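Local coordinates for signal recognition particle 19 kDa protein (Pyrococcus furiosus, PDB 3DLU) that probably binds 7S RNA directly and mediates binding of the 54 kDa subunit in the archaeal signal recognition particle, which targets nascent membrane proteins, at residues Val6-Leu11 with Glu35-Ala40. Sequence-based numbering, arbitrary orientation.
Sequences VWPSEL and EEIVRA
Ile37 reaches from its helix across to Val6, Pro8 and Leu11, its methyls resting on them, and this one side chain makes every contact between the two segments. Its two branches divide the work. The longer one ends in CD1, which lies 3.8 Å from Pro8 CG and about as near to CB of the same ring; the isoleucine chain meets the proline at roughly a right angle. Leu11 comes to the same methyl from another direction, its CD2 standing 4.2 Å from Ile37 CD1. With CG2 anti to the backbone N and CG1 turned beside that nitrogen (chi1 -67°), the shorter branch is left to meet Val6. There the approach is tip to tip, Val6 CG1 to Ile37 CG2 at 4.1 Å. No hydrogen bond crosses the contact, so the join between the two segments is apolar, made by ordinary van der Waals contacts.

The 3-10 turn Pro8-Glu10 follows the end of strand 3-6; Val6 and Leu11, on its two flanks, direct their CB toward the helix, while the Pro8 ring meets Ile37 crosswise. Glu10 N bonds to Trp7 O at 2.8 Å, and the carboxylate of Glu10 folds back so that OE1 accepts from Trp7 N at 3.0 Å. That bond is nearly straight at the hydrogen, although the donor stands well above the carboxylate plane. The other oxygen, OE2, forms a salt bridge with Lys81, so both oxygens have partners.

In the fold, the contact lies close to the centre of the chain, where the loop leaving strand 3-6 packs against helix 34-43. Val6 also touches Leu75 of strand 68-76 and Leu85 of helix 81-100, while Ile37 rests on Ile73, joining helix 34-43 to the antiparallel sheet.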
loop_
_atom_site.group_PDB
_atom_site.type_symbol
_atom_site.label_atom_id
_atom_site.label_comp_id
_atom_site.label_asym_id
_atom_site.label_seq_id
_atom_site.Cartn_x
_atom_site.Cartn_y
_atom_site.Cartn_z
ATOM N N VAL A 6 3.387 -6.403 12.681
ATOM C CA VAL A 6 4.618 -7.126 12.372
ATOM C C VAL A 6 5.205 -6.553 11.089
ATOM O O VAL A 6 4.553 -6.502 10.041
ATOM C CB VAL A 6 4.386 -8.635 12.235
ATOM C CG1 VAL A 6 5.694 -9.352 11.842
ATOM C CG2 VAL A 6 3.837 -9.211 13.546
ATOM N N TRP A 7 6.439 -6.084 11.187
ATOM C CA TRP A 7 7.153 -5.562 10.041
ATOM C C TRP A 7 8.225 -6.627 9.719
ATOM O O TRP A 7 9.005 -6.998 10.600
ATOM C CB TRP A 7 7.737 -4.185 10.418
ATOM C CG TRP A 7 8.642 -3.578 9.395
ATOM C CD1 TRP A 7 8.392 -3.431 8.061
ATOM C CD2 TRP A 7 9.930 -2.993 9.631
ATOM N NE1 TRP A 7 9.464 -2.813 7.443
ATOM C CE2 TRP A 7 10.416 -2.533 8.389
ATOM C CE3 TRP A 7 10.722 -2.823 10.770
ATOM C CZ2 TRP A 7 11.666 -1.909 8.255
ATOM C CZ3 TRP A 7 11.966 -2.202 10.635
ATOM C CH2 TRP A 7 12.420 -1.759 9.382
ATOM N N PRO A 8 8.211 -7.186 8.495
ATOM C CA PRO A 8 9.054 -8.361 8.213
ATOM C C PRO A 8 10.527 -8.169 8.607
ATOM O O PRO A 8 11.177 -9.125 9.033
ATOM C CB PRO A 8 8.914 -8.526 6.696
ATOM C CG PRO A 8 7.514 -8.026 6.419
ATOM C CD PRO A 8 7.398 -6.810 7.321
ATOM N N SER A 9 11.061 -6.963 8.473
ATOM C CA SER A 9 12.468 -6.745 8.859
ATOM C C SER A 9 12.763 -7.056 10.323
ATOM O O SER A 9 13.904 -7.359 10.683
ATOM C CB SER A 9 12.912 -5.312 8.522
ATOM O OG SER A 9 12.867 -5.125 7.117
ATOM N N GLU A 10 11.735 -6.990 11.166
ATOM C CA GLU A 10 11.892 -7.296 12.591
ATOM C C GLU A 10 12.422 -8.710 12.832
ATOM O O GLU A 10 13.076 -8.959 13.833
ATOM C CB GLU A 10 10.560 -7.099 13.337
ATOM C CG GLU A 10 10.130 -5.619 13.415
ATOM C CD GLU A 10 8.673 -5.449 13.842
ATOM O OE1 GLU A 10 7.904 -6.428 13.768
ATOM O OE2 GLU A 10 8.293 -4.330 14.240
ATOM N N LEU A 11 12.157 -9.628 11.904
ATOM C CA LEU A 11 12.593 -11.004 12.084
ATOM C C LEU A 11 13.480 -11.496 10.930
ATOM O O LEU A 11 13.475 -12.683 10.600
ATOM C CB LEU A 11 11.384 -11.928 12.276
ATOM C CG LEU A 11 10.337 -11.982 11.166
ATOM C CD1 LEU A 11 9.833 -13.429 10.957
ATOM C CD2 LEU A 11 9.167 -11.051 11.476
ATOM N N GLU A 35 3.792 -13.141 2.950
ATOM C CA GLU A 35 2.926 -14.315 2.851
ATOM C C GLU A 35 3.380 -15.428 3.796
ATOM O O GLU A 35 2.566 -16.187 4.307
ATOM C CB GLU A 35 2.877 -14.837 1.413
ATOM N N GLU A 36 4.682 -15.516 4.037
ATOM C CA GLU A 36 5.190 -16.519 4.967
ATOM C C GLU A 36 4.783 -16.179 6.399
ATOM O O GLU A 36 4.449 -17.065 7.189
ATOM C CB GLU A 36 6.718 -16.629 4.868
ATOM C CG GLU A 36 7.218 -17.326 3.610
ATOM C CD GLU A 36 8.733 -17.417 3.574
ATOM O OE1 GLU A 36 9.382 -16.357 3.673
ATOM O OE2 GLU A 36 9.277 -18.540 3.464
ATOM N N ILE A 37 4.850 -14.898 6.733
ATOM C CA ILE A 37 4.431 -14.418 8.043
ATOM C C ILE A 37 2.938 -14.677 8.244
ATOM O O ILE A 37 2.515 -15.101 9.316
ATOM C CB ILE A 37 4.765 -12.935 8.184
ATOM C CG1 ILE A 37 6.296 -12.786 8.208
ATOM C CG2 ILE A 37 4.138 -12.330 9.443
ATOM C CD1 ILE A 37 6.794 -11.358 7.993
ATOM N N VAL A 38 2.146 -14.442 7.204
ATOM C CA VAL A 38 0.715 -14.685 7.312
ATOM C C VAL A 38 0.453 -16.179 7.515
ATOM O O VAL A 38 -0.330 -16.572 8.382
ATOM C CB VAL A 38 -0.052 -14.166 6.087
ATOM C CG1 VAL A 38 -1.489 -14.707 6.080
ATOM C CG2 VAL A 38 -0.045 -12.643 6.067
ATOM N N ARG A 39 1.124 -17.004 6.722
ATOM C CA ARG A 39 0.979 -18.450 6.858
ATOM C C ARG A 39 1.358 -18.921 8.259
ATOM O O ARG A 39 0.641 -19.729 8.859
ATOM C CB ARG A 39 1.813 -19.193 5.810
ATOM C CG ARG A 39 1.609 -20.694 5.873
ATOM C CD ARG A 39 2.538 -21.419 4.913
ATOM N NE ARG A 39 2.529 -22.857 5.168
ATOM C CZ ARG A 39 3.346 -23.730 4.589
ATOM N NH1 ARG A 39 4.252 -23.315 3.716
ATOM N NH2 ARG A 39 3.255 -25.021 4.885
ATOM N N ALA A 40 2.493 -18.432 8.767
ATOM C CA ALA A 40 2.938 -18.756 10.128
ATOM C C ALA A 40 1.937 -18.323 11.197
ATOM O O ALA A 40 1.638 -19.083 12.116
ATOM C CB ALA A 40 4.316 -18.134 10.407
#